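Local coordinates for protein gamma-glutamyltranspeptidase (Klebsiella pneumoniae subsp. pneumoniae, PDB 5HFT) that catalyses the conversion of oxamate to oxalate in the uric acid degradation pathway, as a member of the gamma-glutamyltransferase family, at residues V36-L41 and A65-V70. Numbering follows the deposited sequence.
Sequences VAPHHL and AAIAVV
The N-cap of helix 40-51 packs here on the last turn of helix 56-70, H39 meeting V70 and I67 where strand 34-37 turns into the helix. V70 lays CG1 over one face of the H39 imidazole, 3.5 Å from the ring centroid and 12° off its normal, a CH-pi contact. Its CG1 stands anti to the backbone N (chi1 -173°), which carries the methyl to the ring, and a flat aromatic face suits a single methyl group. The same imidazole caps its own helix: the L41 N-H donates to H39 ND1 at 3.1 Å, although L41 N lies 38° out of the ring plane. Histidine can thus offer both an acceptor for a first-turn amide and a face for an aliphatic side chain. At the base of the side chain, I67 CD1 reaches H39 CB at 3.9 Å and P38 CD at 4.0 Å. Isoleucine is long enough for its terminal methyl to touch both, and proline brings an apolar ring to the bend. On the strand side, V36 and A37 pair antiparallel with a strand of another chain. Across the two segments the grip is apolar and CH-pi, while the cap bond probably steadies the ring and is consistent with an unprotonated ND1.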
loop_
_atom_site.group_PDB
_atom_site.type_symbol
_atom_site.label_atom_id
_atom_site.label_comp_id
_atom_site.label_asym_id
_atom_site.label_seq_id
_atom_site.Cartn_x
_atom_site.Cartn_y
_atom_site.Cartn_z
ATOM N N VAL A 36 -4.053 8.342 -8.729
ATOM C CA VAL A 36 -4.674 7.055 -9.034
ATOM C C VAL A 36 -4.908 6.294 -7.721
ATOM O O VAL A 36 -3.999 6.159 -6.891
ATOM C CB VAL A 36 -3.817 6.256 -10.037
ATOM C CG1 VAL A 36 -4.418 4.881 -10.327
ATOM C CG2 VAL A 36 -3.696 7.034 -11.301
ATOM N N ALA A 37 -6.122 5.792 -7.538
ATOM C CA ALA A 37 -6.532 5.221 -6.262
ATOM C C ALA A 37 -7.533 4.108 -6.517
ATOM O O ALA A 37 -8.175 4.069 -7.575
ATOM C CB ALA A 37 -7.166 6.276 -5.351
ATOM N N PRO A 38 -7.692 3.184 -5.567
ATOM C CA PRO A 38 -8.631 2.086 -5.774
ATOM C C PRO A 38 -10.055 2.512 -5.644
ATOM O O PRO A 38 -10.946 1.735 -6.007
ATOM C CB PRO A 38 -8.257 1.096 -4.669
ATOM C CG PRO A 38 -6.879 1.452 -4.313
ATOM C CD PRO A 38 -6.844 2.933 -4.399
ATOM N N HIS A 39 -10.312 3.709 -5.127
ATOM C CA HIS A 39 -11.677 4.196 -5.035
ATOM C C HIS A 39 -11.746 5.659 -5.460
ATOM O O HIS A 39 -10.932 6.478 -5.015
ATOM C CB HIS A 39 -12.218 4.011 -3.617
ATOM C CG HIS A 39 -13.691 4.253 -3.517
ATOM N ND1 HIS A 39 -14.229 5.494 -3.269
ATOM C CD2 HIS A 39 -14.739 3.421 -3.714
ATOM C CE1 HIS A 39 -15.547 5.407 -3.273
ATOM N NE2 HIS A 39 -15.882 4.159 -3.541
ATOM N N HIS A 40 -12.724 5.990 -6.312
ATOM C CA HIS A 40 -12.767 7.339 -6.878
ATOM C C HIS A 40 -12.854 8.410 -5.794
ATOM O O HIS A 40 -12.396 9.533 -6.001
ATOM C CB HIS A 40 -13.944 7.491 -7.852
ATOM C CG HIS A 40 -15.277 7.619 -7.178
ATOM N ND1 HIS A 40 -15.793 8.830 -6.765
ATOM C CD2 HIS A 40 -16.197 6.684 -6.836
ATOM C CE1 HIS A 40 -16.967 8.632 -6.192
ATOM N NE2 HIS A 40 -17.236 7.340 -6.222
ATOM N N LEU A 41 -13.404 8.098 -4.626
ATOM C CA LEU A 41 -13.458 9.136 -3.601
ATOM C C LEU A 41 -12.069 9.468 -3.061
ATOM O O LEU A 41 -11.817 10.611 -2.662
ATOM C CB LEU A 41 -14.375 8.707 -2.460
ATOM C CG LEU A 41 -15.741 9.340 -2.229
ATOM C CD1 LEU A 41 -16.209 10.115 -3.407
ATOM C CD2 LEU A 41 -16.742 8.244 -1.896
ATOM N N ALA A 65 -5.994 8.681 4.454
ATOM C CA ALA A 65 -7.073 8.823 5.422
ATOM C C ALA A 65 -8.443 8.632 4.772
ATOM O O ALA A 65 -9.351 8.080 5.400
ATOM C CB ALA A 65 -6.983 10.196 6.094
ATOM N N ALA A 66 -8.637 9.147 3.549
ATOM C CA ALA A 66 -9.901 8.944 2.839
ATOM C C ALA A 66 -10.134 7.474 2.500
ATOM O O ALA A 66 -11.199 6.925 2.783
ATOM C CB ALA A 66 -9.919 9.786 1.568
ATOM N N ILE A 67 -9.139 6.819 1.898
ATOM C CA ILE A 67 -9.211 5.395 1.564
ATOM C C ILE A 67 -9.259 4.517 2.811
ATOM O O ILE A 67 -9.515 3.309 2.705
ATOM C CB ILE A 67 -8.030 5.018 0.634
ATOM C CG1 ILE A 67 -8.253 3.683 -0.064
ATOM C CG2 ILE A 67 -6.707 4.954 1.387
ATOM C CD1 ILE A 67 -9.129 3.755 -1.245
ATOM N N ALA A 68 -8.971 5.079 3.988
ATOM C CA ALA A 68 -9.139 4.329 5.229
ATOM C C ALA A 68 -10.598 4.284 5.638
ATOM O O ALA A 68 -11.106 3.240 6.053
ATOM C CB ALA A 68 -8.301 4.944 6.344
ATOM N N VAL A 69 -11.308 5.389 5.476
ATOM C CA VAL A 69 -12.728 5.379 5.780
ATOM C C VAL A 69 -13.481 4.528 4.765
ATOM O O VAL A 69 -14.348 3.733 5.139
ATOM C CB VAL A 69 -13.258 6.822 5.802
ATOM C CG1 VAL A 69 -14.747 6.840 5.955
ATOM C CG2 VAL A 69 -12.581 7.636 6.903
ATOM N N VAL A 70 -13.114 4.622 3.480
ATOM C CA VAL A 70 -13.941 4.086 2.391
ATOM C C VAL A 70 -13.676 2.608 2.070
ATOM O O VAL A 70 -14.595 1.912 1.615
ATOM C CB VAL A 70 -13.771 4.961 1.136
ATOM C CG1 VAL A 70 -14.733 4.528 0.045
ATOM C CG2 VAL A 70 -14.024 6.412 1.476
#